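Local coordinates for allantoicase (Saccharomyces cerevisiae, PDB 1O59), which hydrolyses allantoate to (S)-ureidoglycolate and urea, a step of allantoin degradation that lets yeast use purines as a secondary nitrogen source, at residues P123-E128 and I177-Y182; T64-D69 and E111-F116; F116-H121 and C155-R160. All blocks are in the same frame, centred on the assembly; numbering follows the deposited sequence.

Interaction 1: P123-E128 and I177-Y182; sequences PFVSIE and IKLKMY
The Y182 ring turns its edge to strand 124-128, with F124 O and S126 N in its plane, while Y182 O lies in turn at the edge of the F124 ring. K152 makes cation-pi contacts with both aromatics. At the far end of its ring, Y182 OH donates to S126 OG (2.6 Å); a small serine, its OG held between the backbone N and carbonyl carbon (chi1 73°), suits a place beside the tyrosine hydroxyl. Further along this face, E128 takes one lysine on each oxygen. K180 NZ meets OE2 of E128 at 2.7 Å and K178 NZ meets OE1 at 3.1 Å, both from above the carboxylate plane. K178 NZ is also bridged to E141, its stronger partner, so its charge is probably balanced by both acids.

The other face is aliphatic: V125 CG1 touches L179 CD1 (3.6 Å), and the CG2 branches of I127 and I177 meet. V125 and I127 also pack on strand 186-196. S126-K180 and E128-K178 are hydrogen-bonded pairs, V125-M181 and I127-L179 non-hydrogen-bonded ones. Polar and aromatic on one face and aliphatic on the other, these two inner strands of a five-stranded antiparallel sheet are consistent with the beta sandwich of galactose-binding-like domains.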
ATOM      1  N   PRO A 123      20.402 -13.133  -5.848  1.00 57.63           N
ATOM      2  CA  PRO A 123      21.333 -12.495  -6.781  1.00 57.41           C
ATOM      3  C   PRO A 123      20.650 -11.719  -7.884  1.00 56.81           C
ATOM      4  O   PRO A 123      21.176 -10.703  -8.333  1.00 56.77           O
ATOM      5  CB  PRO A 123      22.098 -13.677  -7.399  1.00 57.14           C
ATOM      6  CG  PRO A 123      21.731 -14.844  -6.604  1.00 57.76           C
ATOM      7  CD  PRO A 123      20.400 -14.601  -6.009  1.00 57.61           C
ATOM      8  N   PHE A 124      19.521 -12.233  -8.354  1.00 56.16           N
ATOM      9  CA  PHE A 124      18.789 -11.624  -9.434  1.00 55.92           C
ATOM     10  C   PHE A 124      17.319 -11.927  -9.216  1.00 56.55           C
ATOM     11  O   PHE A 124      16.949 -12.993  -8.735  1.00 56.09           O
ATOM     12  CB  PHE A 124      19.178 -12.166 -10.802  1.00 55.58           C
ATOM     13  CG  PHE A 124      20.601 -11.890 -11.215  1.00 54.85           C
ATOM     14  CD1 PHE A 124      21.600 -12.813 -10.954  1.00 56.48           C
ATOM     15  CD2 PHE A 124      20.928 -10.744 -11.911  1.00 54.01           C
ATOM     16  CE1 PHE A 124      22.922 -12.591 -11.356  1.00 55.28           C
ATOM     17  CE2 PHE A 124      22.228 -10.499 -12.305  1.00 54.63           C
ATOM     18  CZ  PHE A 124      23.232 -11.420 -12.035  1.00 55.59           C
ATOM     19  N   VAL A 125      16.490 -10.971  -9.612  1.00 57.20           N
ATOM     20  CA  VAL A 125      15.061 -11.063  -9.489  1.00 57.51           C
ATOM     21  C   VAL A 125      14.468 -10.664 -10.841  1.00 57.70           C
ATOM     22  O   VAL A 125      15.024  -9.819 -11.562  1.00 57.49           O
ATOM     23  CB  VAL A 125      14.584 -10.123  -8.348  1.00 57.95           C
ATOM     24  CG1 VAL A 125      13.173  -9.699  -8.524  1.00 59.60           C
ATOM     25  CG2 VAL A 125      14.749 -10.790  -6.945  1.00 57.98           C
ATOM     26  N   SER A 126      13.372 -11.316 -11.211  1.00 57.87           N
ATOM     27  CA  SER A 126      12.488 -10.791 -12.249  1.00 57.99           C
ATOM     28  C   SER A 126      11.034 -10.912 -11.736  1.00 58.16           C
ATOM     29  O   SER A 126      10.751 -11.641 -10.768  1.00 56.68           O
ATOM     30  CB  SER A 126      12.730 -11.449 -13.630  1.00 57.84           C
ATOM     31  OG  SER A 126      12.265 -12.787 -13.727  1.00 56.81           O
ATOM     32  N   ILE A 127      10.145 -10.134 -12.362  1.00 58.62           N
ATOM     33  CA  ILE A 127       8.734 -10.147 -12.031  1.00 58.72           C
ATOM     34  C   ILE A 127       7.860 -10.311 -13.263  1.00 58.50           C
ATOM     35  O   ILE A 127       8.061  -9.664 -14.297  1.00 58.01           O
ATOM     36  CB  ILE A 127       8.347  -8.880 -11.267  1.00 59.08           C
ATOM     37  CG1 ILE A 127       9.330  -8.624 -10.109  1.00 59.53           C
ATOM     38  CG2 ILE A 127       6.920  -9.016 -10.696  1.00 60.52           C
ATOM     39  CD1 ILE A 127       9.216  -7.219  -9.494  1.00 59.69           C
ATOM     40  N   GLU A 128       6.888 -11.212 -13.120  1.00 59.34           N
ATOM     41  CA  GLU A 128       5.843 -11.469 -14.117  1.00 59.00           C
ATOM     42  C   GLU A 128       4.492 -11.240 -13.476  1.00 58.40           C
ATOM     43  O   GLU A 128       4.372 -11.180 -12.234  1.00 57.43           O
ATOM     44  CB  GLU A 128       5.925 -12.895 -14.609  1.00 58.96           C
ATOM     45  CG  GLU A 128       7.331 -13.316 -15.031  1.00 60.42           C
ATOM     46  CD  GLU A 128       7.390 -14.681 -15.710  1.00 60.80           C
ATOM     47  OE1 GLU A 128       6.432 -15.463 -15.614  1.00 64.06           O
ATOM     48  OE2 GLU A 128       8.428 -14.991 -16.334  1.00 65.09           O
ATOM     49  N   ILE A 177       0.798 -11.728  -9.210  1.00 57.72           N
ATOM     50  CA  ILE A 177       2.210 -11.433  -9.430  1.00 57.75           C
ATOM     51  C   ILE A 177       3.037 -12.678  -9.179  1.00 57.43           C
ATOM     52  O   ILE A 177       2.749 -13.434  -8.259  1.00 56.75           O
ATOM     53  CB  ILE A 177       2.662 -10.280  -8.458  1.00 58.11           C
ATOM     54  CG1 ILE A 177       1.856  -8.989  -8.751  1.00 57.42           C
ATOM     55  CG2 ILE A 177       4.191 -10.051  -8.524  1.00 57.98           C
ATOM     56  CD1 ILE A 177       1.923  -8.539 -10.164  1.00 56.42           C
ATOM     57  N   LYS A 178       4.053 -12.868 -10.015  1.00 57.70           N
ATOM     58  CA  LYS A 178       5.065 -13.913  -9.834  1.00 57.09           C
ATOM     59  C   LYS A 178       6.424 -13.264  -9.637  1.00 58.12           C
ATOM     60  O   LYS A 178       6.925 -12.516 -10.492  1.00 58.10           O
ATOM     61  CB  LYS A 178       5.142 -14.871 -11.037  1.00 56.84           C
ATOM     62  CG  LYS A 178       5.738 -16.242 -10.687  1.00 56.19           C
ATOM     63  CD  LYS A 178       6.379 -16.976 -11.848  1.00 55.23           C
ATOM     64  CE  LYS A 178       5.425 -17.254 -12.962  1.00 53.38           C
ATOM     65  NZ  LYS A 178       6.008 -18.088 -14.026  1.00 49.14           N
ATOM     66  N   LEU A 179       7.023 -13.569  -8.500  1.00 58.92           N
ATOM     67  CA  LEU A 179       8.379 -13.147  -8.209  1.00 59.23           C
ATOM     68  C   LEU A 179       9.301 -14.315  -8.483  1.00 58.20           C
ATOM     69  O   LEU A 179       9.073 -15.415  -8.007  1.00 57.70           O
ATOM     70  CB  LEU A 179       8.462 -12.711  -6.748  1.00 59.57           C
ATOM     71  CG  LEU A 179       9.840 -12.479  -6.131  1.00 60.72           C
ATOM     72  CD1 LEU A 179      10.520 -11.278  -6.723  1.00 60.08           C
ATOM     73  CD2 LEU A 179       9.621 -12.326  -4.620  1.00 61.43           C
ATOM     74  N   LYS A 180      10.330 -14.072  -9.277  1.00 58.20           N
ATOM     75  CA  LYS A 180      11.332 -15.083  -9.587  1.00 57.35           C
ATOM     76  C   LYS A 180      12.669 -14.644  -8.984  1.00 57.06           C
ATOM     77  O   LYS A 180      13.091 -13.517  -9.173  1.00 57.82           O
ATOM     78  CB  LYS A 180      11.491 -15.235 -11.103  1.00 57.62           C
ATOM     79  CG  LYS A 180      10.258 -15.661 -11.897  1.00 56.74           C
ATOM     80  CD  LYS A 180      10.721 -16.137 -13.299  1.00 58.47           C
ATOM     81  CE  LYS A 180       9.603 -16.825 -14.104  1.00 60.00           C
ATOM     82  NZ  LYS A 180       9.972 -17.076 -15.563  1.00 57.89           N
HETATM   83  N   MSE A 181      13.321 -15.547  -8.264  1.00 56.56           N
HETATM   84  CA  MSE A 181      14.668 -15.360  -7.705  1.00 55.13           C
HETATM   85  C   MSE A 181      15.617 -16.397  -8.324  1.00 55.03           C
HETATM   86  O   MSE A 181      15.372 -17.616  -8.235  1.00 54.21           O
HETATM   87  CB  MSE A 181      14.582 -15.562  -6.180  1.00 55.70           C
HETATM   88  CG  MSE A 181      15.901 -15.829  -5.443  1.00 55.13           C
HETATM   89 SE   MSE A 181      15.701 -15.588  -3.491  0.50 49.09          SE
HETATM   90  CE  MSE A 181      14.528 -16.914  -3.173  1.00 50.17           C
ATOM     91  N   TYR A 182      16.691 -15.909  -8.932  1.00 54.60           N
ATOM     92  CA  TYR A 182      17.618 -16.753  -9.658  1.00 55.34           C
ATOM     93  C   TYR A 182      18.946 -16.933  -8.908  1.00 55.74           C
ATOM     94  O   TYR A 182      19.709 -15.954  -8.802  1.00 56.48           O
ATOM     95  CB  TYR A 182      17.950 -16.133 -11.017  1.00 55.33           C
ATOM     96  CG  TYR A 182      16.778 -15.804 -11.926  1.00 55.64           C
ATOM     97  CD1 TYR A 182      16.032 -14.634 -11.749  1.00 54.93           C
ATOM     98  CD2 TYR A 182      16.473 -16.619 -13.018  1.00 55.56           C
ATOM     99  CE1 TYR A 182      14.997 -14.301 -12.610  1.00 55.72           C
ATOM    100  CE2 TYR A 182      15.432 -16.303 -13.886  1.00 55.64           C
ATOM    101  CZ  TYR A 182      14.704 -15.144 -13.687  1.00 56.36           C
ATOM    102  OH  TYR A 182      13.674 -14.841 -14.552  1.00 57.02           O
TER

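Interaction 2: T64-D69 and E111-F116; sequences TAPIRD and EIDTAF
D113 and P66 meet tip to tip, OD2 of D113 lying 3.6 Å from CG of P66. The other carboxylate oxygen turns back on its own chain: D113 OD1 accepts from A115 N (3.0 Å), approached from above the carboxylate plane, and closes an Asx turn where strand 105-113 ends. Aspartate suits this place because its short side chain can reach a backbone N-H two residues on. A115 follows with its methyl toward the proline, CB to P66 CG 3.9 Å; a group this small fits the proline ring without pushing the loop away.

F116 makes the largest single share of the contact. Its CG is anti to the carbonyl carbon (chi1 -52°), which starts the ring toward the 66-68 backbone. P66 O lies at the ring edge, and CE2 of F116 comes to 3.5 Å from I67 C. One face is covered by R68, whose CB makes a CH-pi contact 4.3 Å from the F116 ring centroid, 18° off the normal. The arginine slides past the phenylalanine in the opposite direction, so its aliphatic part does the touching and the guanidinium stands 73° from the ring plane; Y80 receives that group in a cation-pi contact.

No hydrogen bond joins the segments. The loop 64-69 runs instead alongside the residues leaving strand 105-113, in nearly the same direction, with P66 also resting on A188 and R189 of the adjacent strand 186-196.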
ATOM      1  N   THR A  64       5.196  -4.720   8.198  1.00 65.61           N
ATOM      2  CA  THR A  64       6.275  -4.308   9.082  1.00 66.87           C
ATOM      3  C   THR A  64       7.582  -4.190   8.314  1.00 67.37           C
ATOM      4  O   THR A  64       7.757  -4.773   7.241  1.00 67.38           O
ATOM      5  CB  THR A  64       6.460  -5.369  10.160  1.00 66.94           C
ATOM      6  OG1 THR A  64       6.459  -6.659   9.540  1.00 68.35           O
ATOM      7  CG2 THR A  64       5.258  -5.470  11.066  1.00 67.55           C
ATOM      8  N   ALA A  65       8.511  -3.436   8.867  1.00 68.09           N
ATOM      9  CA  ALA A  65       9.864  -3.437   8.335  1.00 68.98           C
ATOM     10  C   ALA A  65      10.513  -4.657   8.929  1.00 69.27           C
ATOM     11  O   ALA A  65      10.148  -5.049  10.040  1.00 70.14           O
ATOM     12  CB  ALA A  65      10.629  -2.157   8.710  1.00 68.68           C
ATOM     13  N   PRO A  66      11.453  -5.263   8.211  1.00 70.42           N
ATOM     14  CA  PRO A  66      12.087  -6.483   8.679  1.00 71.39           C
ATOM     15  C   PRO A  66      13.036  -6.232   9.851  1.00 73.00           C
ATOM     16  O   PRO A  66      13.600  -5.135   9.987  1.00 71.45           O
ATOM     17  CB  PRO A  66      12.842  -6.999   7.454  1.00 71.30           C
ATOM     18  CG  PRO A  66      12.744  -5.959   6.409  1.00 70.78           C
ATOM     19  CD  PRO A  66      11.998  -4.809   6.920  1.00 70.34           C
ATOM     20  N   ILE A  67      13.169  -7.259  10.695  1.00 75.70           N
ATOM     21  CA  ILE A  67      13.956  -7.198  11.940  1.00 78.03           C
ATOM     22  C   ILE A  67      14.918  -8.374  12.046  1.00 80.38           C
ATOM     23  O   ILE A  67      14.750  -9.382  11.358  1.00 79.65           O
ATOM     24  CB  ILE A  67      13.029  -7.176  13.186  1.00 77.78           C
ATOM     25  CG1 ILE A  67      12.043  -8.349  13.150  1.00 78.31           C
ATOM     26  CG2 ILE A  67      12.280  -5.866  13.275  1.00 77.24           C
ATOM     27  CD1 ILE A  67      11.394  -8.646  14.486  1.00 78.13           C
ATOM     28  N   ARG A  68      15.917  -8.256  12.923  1.00 84.37           N
ATOM     29  CA  ARG A  68      16.906  -9.318  13.029  1.00 86.33           C
ATOM     30  C   ARG A  68      16.411 -10.522  13.842  1.00 88.25           C
ATOM     31  O   ARG A  68      16.299 -11.633  13.287  1.00 89.29           O
ATOM     32  CB  ARG A  68      18.282  -8.816  13.485  1.00 87.09           C
ATOM     33  CG  ARG A  68      19.477  -9.728  13.025  1.00 87.66           C
ATOM     34  CD  ARG A  68      19.117 -10.744  11.891  1.00 92.48           C
ATOM     35  NE  ARG A  68      20.171 -11.669  11.443  1.00 93.79           N
ATOM     36  CZ  ARG A  68      20.339 -12.943  11.864  1.00 97.58           C
ATOM     37  NH1 ARG A  68      21.318 -13.687  11.331  1.00 97.10           N
ATOM     38  NH2 ARG A  68      19.558 -13.483  12.812  1.00 98.83           N
ATOM     39  N   ASP A  69      16.076 -10.354  15.114  1.00 89.94           N
ATOM     40  CA  ASP A  69      15.667 -11.542  15.890  1.00 91.31           C
ATOM     41  C   ASP A  69      14.522 -11.300  16.871  1.00 91.79           C
ATOM     42  O   ASP A  69      13.718 -12.204  17.119  1.00 92.47           O
ATOM     43  CB  ASP A  69      16.876 -12.148  16.618  1.00 91.63           C
ATOM     44  CG  ASP A  69      16.703 -13.648  16.891  1.00 93.89           C
ATOM     45  OD1 ASP A  69      17.152 -14.095  17.992  1.00 96.06           O
ATOM     46  OD2 ASP A  69      16.132 -14.442  16.080  1.00 93.97           O
ATOM     47  N   GLU A 111       9.502  -2.540  -4.722  1.00 59.32           N
ATOM     48  CA  GLU A 111      10.655  -2.649  -3.834  1.00 60.27           C
ATOM     49  C   GLU A 111      11.025  -4.108  -3.566  1.00 60.14           C
ATOM     50  O   GLU A 111      10.158  -4.955  -3.229  1.00 60.81           O
ATOM     51  CB  GLU A 111      10.420  -1.961  -2.472  1.00 60.17           C
ATOM     52  CG  GLU A 111      11.599  -2.193  -1.493  1.00 60.17           C
ATOM     53  CD  GLU A 111      11.441  -1.566  -0.094  1.00 62.01           C
ATOM     54  OE1 GLU A 111      10.568  -0.681   0.111  1.00 65.93           O
ATOM     55  OE2 GLU A 111      12.220  -1.958   0.815  1.00 63.23           O
ATOM     56  N   ILE A 112      12.316  -4.369  -3.664  1.00 59.94           N
ATOM     57  CA  ILE A 112      12.899  -5.601  -3.175  1.00 60.31           C
ATOM     58  C   ILE A 112      13.900  -5.258  -2.073  1.00 60.27           C
ATOM     59  O   ILE A 112      14.890  -4.542  -2.304  1.00 59.25           O
ATOM     60  CB  ILE A 112      13.576  -6.379  -4.334  1.00 61.01           C
ATOM     61  CG1 ILE A 112      12.508  -6.992  -5.284  1.00 61.17           C
ATOM     62  CG2 ILE A 112      14.541  -7.456  -3.809  1.00 60.52           C
ATOM     63  CD1 ILE A 112      11.779  -8.203  -4.703  1.00 61.76           C
ATOM     64  N   ASP A 113      13.595  -5.749  -0.868  1.00 60.47           N
ATOM     65  CA  ASP A 113      14.467  -5.596   0.301  1.00 60.66           C
ATOM     66  C   ASP A 113      15.134  -6.940   0.686  1.00 59.91           C
ATOM     67  O   ASP A 113      14.467  -7.891   1.128  1.00 60.68           O
ATOM     68  CB  ASP A 113      13.644  -5.036   1.479  1.00 60.70           C
ATOM     69  CG  ASP A 113      14.517  -4.518   2.658  1.00 62.04           C
ATOM     70  OD1 ASP A 113      15.795  -4.628   2.641  1.00 61.29           O
ATOM     71  OD2 ASP A 113      13.971  -3.984   3.660  1.00 63.75           O
ATOM     72  N   THR A 114      16.444  -7.012   0.536  1.00 58.95           N
ATOM     73  CA  THR A 114      17.215  -8.187   0.951  1.00 58.57           C
ATOM     74  C   THR A 114      17.760  -8.054   2.371  1.00 58.85           C
ATOM     75  O   THR A 114      18.724  -8.714   2.713  1.00 59.27           O
ATOM     76  CB  THR A 114      18.404  -8.432  -0.035  1.00 58.21           C
ATOM     77  OG1 THR A 114      19.199  -7.249  -0.169  1.00 55.83           O
ATOM     78  CG2 THR A 114      17.921  -8.692  -1.447  1.00 56.84           C
ATOM     79  N   ALA A 115      17.151  -7.205   3.196  1.00 59.48           N
ATOM     80  CA  ALA A 115      17.600  -6.958   4.584  1.00 59.74           C
ATOM     81  C   ALA A 115      18.046  -8.187   5.358  1.00 60.75           C
ATOM     82  O   ALA A 115      17.302  -9.179   5.479  1.00 61.28           O
ATOM     83  CB  ALA A 115      16.510  -6.243   5.374  1.00 59.72           C
ATOM     84  N   PHE A 116      19.263  -8.100   5.892  1.00 61.63           N
ATOM     85  CA  PHE A 116      19.891  -9.148   6.720  1.00 62.41           C
ATOM     86  C   PHE A 116      20.320 -10.410   5.962  1.00 62.57           C
ATOM     87  O   PHE A 116      20.867 -11.336   6.574  1.00 62.80           O
ATOM     88  CB  PHE A 116      19.018  -9.527   7.937  1.00 62.73           C
ATOM     89  CG  PHE A 116      18.587  -8.352   8.760  1.00 62.78           C
ATOM     90  CD1 PHE A 116      19.510  -7.614   9.460  1.00 64.19           C
ATOM     91  CD2 PHE A 116      17.253  -7.965   8.802  1.00 64.90           C
ATOM     92  CE1 PHE A 116      19.106  -6.512  10.200  1.00 65.06           C
ATOM     93  CE2 PHE A 116      16.838  -6.873   9.530  1.00 63.18           C
ATOM     94  CZ  PHE A 116      17.755  -6.150  10.234  1.00 64.54           C
TER

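Interaction 3: F116-H121 and C155-R160; sequences FFNGNH and CGPSQR
H121 lays one face of its imidazole over the G156-P157 peptide, and this is the close-packed part of the contact. P157 N sits 3.6 Å above the ring plane, over the centre, while G156 C is displaced toward the rim. CD of P157 adds a CH-pi contact, 4.2 Å from the H121 ring centroid and 24° off its normal, and G156 CA adds a more off-centre one. A flat ring suits a backbone that presents a peptide plane: G156 has no side chain to stand between ring and peptide, and P157 offers its CD and CA to the ring. A chi1 of 57° puts CG of H121 between the backbone N and the carbonyl carbon. CE1 of H121 lies 3.3 Å from C155 O, and ND1 is hydrogen-bonded to a residue just outside the two segments. An alanine here would remove everything beyond CB and would probably open a gap over the G156-P157 peptide, leaving the partner of ND1 without its mate.

S158 supplies the firm polar link. Its OG accepts from F116 N (2.8 Å, 160° at the hydrogen), whereas S158 N to F117 O is a weak, bent bond.

Toward solvent the contact thins. N118 and P157 are both exposed and meet through OD1 of N118, 3.5 Å from CB of P157. G119 contributes almost nothing to the other segment, but its backbone angles would press any side chain against the preceding carbonyl oxygen, which explains a glycine at this bend.

Both loops run between the same two sheets: one joins strands 105-113 and 124-130, the other strands 147-154 and 160-164. Paired connections of this kind at one end of a beta sandwich are consistent with the jelly-roll topology of galactose-binding-like domains.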
ATOM      1  N   PHE A 116      19.263  -8.100   5.892  1.00 61.63           N
ATOM      2  CA  PHE A 116      19.891  -9.148   6.720  1.00 62.41           C
ATOM      3  C   PHE A 116      20.320 -10.410   5.962  1.00 62.57           C
ATOM      4  O   PHE A 116      20.867 -11.336   6.574  1.00 62.80           O
ATOM      5  CB  PHE A 116      19.018  -9.527   7.937  1.00 62.73           C
ATOM      6  CG  PHE A 116      18.587  -8.352   8.760  1.00 62.78           C
ATOM      7  CD1 PHE A 116      19.510  -7.614   9.460  1.00 64.19           C
ATOM      8  CD2 PHE A 116      17.253  -7.965   8.802  1.00 64.90           C
ATOM      9  CE1 PHE A 116      19.106  -6.512  10.200  1.00 65.06           C
ATOM     10  CE2 PHE A 116      16.838  -6.873   9.530  1.00 63.18           C
ATOM     11  CZ  PHE A 116      17.755  -6.150  10.234  1.00 64.54           C
ATOM     12  N   PHE A 117      20.057 -10.471   4.653  1.00 62.44           N
ATOM     13  CA  PHE A 117      20.650 -11.513   3.814  1.00 62.08           C
ATOM     14  C   PHE A 117      21.918 -10.889   3.257  1.00 62.30           C
ATOM     15  O   PHE A 117      21.873 -10.130   2.300  1.00 62.67           O
ATOM     16  CB  PHE A 117      19.684 -11.983   2.738  1.00 61.60           C
ATOM     17  CG  PHE A 117      18.432 -12.575   3.290  1.00 60.50           C
ATOM     18  CD1 PHE A 117      18.457 -13.840   3.887  1.00 60.25           C
ATOM     19  CD2 PHE A 117      17.237 -11.870   3.257  1.00 60.01           C
ATOM     20  CE1 PHE A 117      17.311 -14.410   4.407  1.00 59.03           C
ATOM     21  CE2 PHE A 117      16.069 -12.437   3.785  1.00 62.03           C
ATOM     22  CZ  PHE A 117      16.112 -13.720   4.355  1.00 60.47           C
ATOM     23  N   ASN A 118      23.030 -11.143   3.944  1.00 62.84           N
ATOM     24  CA  ASN A 118      24.305 -10.520   3.632  1.00 63.66           C
ATOM     25  C   ASN A 118      25.185 -11.526   2.910  1.00 62.84           C
ATOM     26  O   ASN A 118      26.166 -11.961   3.431  1.00 63.22           O
ATOM     27  CB  ASN A 118      24.988  -9.967   4.907  1.00 63.82           C
ATOM     28  CG  ASN A 118      25.919  -8.783   4.610  1.00 67.78           C
ATOM     29  OD1 ASN A 118      25.526  -7.813   3.956  1.00 73.39           O
ATOM     30  ND2 ASN A 118      27.152  -8.848   5.109  1.00 70.58           N
ATOM     31  N   GLY A 119      24.800 -11.889   1.699  1.00 62.46           N
ATOM     32  CA  GLY A 119      25.602 -12.755   0.832  1.00 62.01           C
ATOM     33  C   GLY A 119      24.730 -13.849   0.248  1.00 62.07           C
ATOM     34  O   GLY A 119      24.900 -14.239  -0.914  1.00 61.90           O
ATOM     35  N   ASN A 120      23.786 -14.335   1.061  1.00 61.27           N
ATOM     36  CA  ASN A 120      22.817 -15.320   0.620  1.00 61.00           C
ATOM     37  C   ASN A 120      21.541 -14.629   0.087  1.00 60.53           C
ATOM     38  O   ASN A 120      20.506 -15.274  -0.090  1.00 59.70           O
ATOM     39  CB  ASN A 120      22.499 -16.311   1.747  1.00 61.38           C
ATOM     40  CG  ASN A 120      21.900 -15.639   2.982  1.00 63.32           C
ATOM     41  OD1 ASN A 120      22.183 -14.470   3.261  1.00 65.33           O
ATOM     42  ND2 ASN A 120      21.070 -16.378   3.729  1.00 65.11           N
ATOM     43  N   HIS A 121      21.632 -13.316  -0.155  1.00 59.48           N
ATOM     44  CA  HIS A 121      20.558 -12.559  -0.767  1.00 58.64           C
ATOM     45  C   HIS A 121      20.286 -13.090  -2.168  1.00 58.88           C
ATOM     46  O   HIS A 121      21.165 -13.662  -2.787  1.00 58.09           O
ATOM     47  CB  HIS A 121      20.944 -11.093  -0.867  1.00 58.99           C
ATOM     48  CG  HIS A 121      22.209 -10.855  -1.636  1.00 57.73           C
ATOM     49  ND1 HIS A 121      22.211 -10.530  -2.973  1.00 57.76           N
ATOM     50  CD2 HIS A 121      23.507 -10.953  -1.269  1.00 56.32           C
ATOM     51  CE1 HIS A 121      23.458 -10.415  -3.390  1.00 58.24           C
ATOM     52  NE2 HIS A 121      24.265 -10.677  -2.377  1.00 57.10           N
ATOM     53  N   CYS A 155      20.494  -7.901  -7.535  1.00 61.10           N
ATOM     54  CA  CYS A 155      20.290  -7.373  -6.192  1.00 60.37           C
ATOM     55  C   CYS A 155      21.582  -7.459  -5.404  1.00 60.19           C
ATOM     56  O   CYS A 155      22.430  -8.308  -5.676  1.00 60.05           O
ATOM     57  CB  CYS A 155      19.275  -8.216  -5.460  1.00 60.89           C
ATOM     58  SG  CYS A 155      17.631  -8.150  -6.122  1.00 59.86           S
ATOM     59  N   GLY A 156      21.704  -6.590  -4.405  1.00 59.89           N
ATOM     60  CA  GLY A 156      22.810  -6.633  -3.450  1.00 59.52           C
ATOM     61  C   GLY A 156      22.410  -7.103  -2.059  1.00 58.83           C
ATOM     62  O   GLY A 156      21.218  -7.273  -1.768  1.00 58.71           O
ATOM     63  N   PRO A 157      23.405  -7.258  -1.189  1.00 58.40           N
ATOM     64  CA  PRO A 157      23.178  -7.798   0.136  1.00 58.90           C
ATOM     65  C   PRO A 157      22.470  -6.818   1.051  1.00 59.38           C
ATOM     66  O   PRO A 157      22.782  -5.641   1.045  1.00 58.41           O
ATOM     67  CB  PRO A 157      24.589  -8.103   0.648  1.00 58.61           C
ATOM     68  CG  PRO A 157      25.479  -7.199  -0.092  1.00 58.09           C
ATOM     69  CD  PRO A 157      24.821  -6.925  -1.407  1.00 58.25           C
ATOM     70  N   SER A 158      21.505  -7.334   1.821  1.00 60.05           N
ATOM     71  CA  SER A 158      20.936  -6.595   2.937  1.00 60.65           C
ATOM     72  C   SER A 158      20.625  -5.141   2.618  1.00 60.10           C
ATOM     73  O   SER A 158      21.077  -4.264   3.295  1.00 59.65           O
ATOM     74  CB  SER A 158      21.878  -6.670   4.151  1.00 60.94           C
ATOM     75  OG  SER A 158      21.232  -6.139   5.298  1.00 62.73           O
ATOM     76  N   GLN A 159      19.809  -4.903   1.605  1.00 60.43           N
ATOM     77  CA  GLN A 159      19.439  -3.558   1.257  1.00 60.39           C
ATOM     78  C   GLN A 159      18.145  -3.469   0.484  1.00 60.78           C
ATOM     79  O   GLN A 159      17.664  -4.436  -0.085  1.00 59.89           O
ATOM     80  CB  GLN A 159      20.540  -2.931   0.426  1.00 60.28           C
ATOM     81  CG  GLN A 159      20.666  -3.536  -0.961  1.00 60.02           C
ATOM     82  CD  GLN A 159      21.949  -3.136  -1.627  1.00 60.00           C
ATOM     83  OE1 GLN A 159      23.004  -3.746  -1.376  1.00 58.38           O
ATOM     84  NE2 GLN A 159      21.882  -2.102  -2.473  1.00 59.84           N
ATOM     85  N   ARG A 160      17.624  -2.249   0.445  1.00 61.56           N
ATOM     86  CA  ARG A 160      16.381  -1.927  -0.251  1.00 62.29           C
ATOM     87  C   ARG A 160      16.694  -1.530  -1.684  1.00 62.38           C
ATOM     88  O   ARG A 160      17.672  -0.841  -1.944  1.00 62.68           O
ATOM     89  CB  ARG A 160      15.663  -0.783   0.463  1.00 62.17           C
ATOM     90  CG  ARG A 160      15.411  -1.103   1.930  1.00 63.36           C
ATOM     91  CD  ARG A 160      14.664  -0.061   2.690  1.00 63.27           C
ATOM     92  NE  ARG A 160      13.391   0.230   2.056  1.00 64.23           N
ATOM     93  CZ  ARG A 160      12.844   1.432   2.008  1.00 63.16           C
ATOM     94  NH1 ARG A 160      13.431   2.476   2.561  1.00 63.35           N
ATOM     95  NH2 ARG A 160      11.686   1.588   1.401  1.00 63.98           N
TER

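How the interactions relate
All three contacts fall within the first allantoicase repeat. Interactions 2 and 3 are nearest, with centres about 9 Å apart, and share F116, whose ring serves interaction 2 and whose backbone N serves interaction 3. They are also tied by a salt bridge, E111 OE2 to R160 NE (2.8 Å), and by a probable hydrogen bond, T114 OG1 to G156 O (2.6 Å). Interaction 1 lies about 15 Å from interaction 3, centre to centre, joined by P123 O to C155 N (3.0 Å), and about 17 Å from interaction 2, where L179 CD1 packs on I112 CD1 (3.9 Å) between the sheets. Nothing here ties the contacts to the site of allantoate hydrolysis.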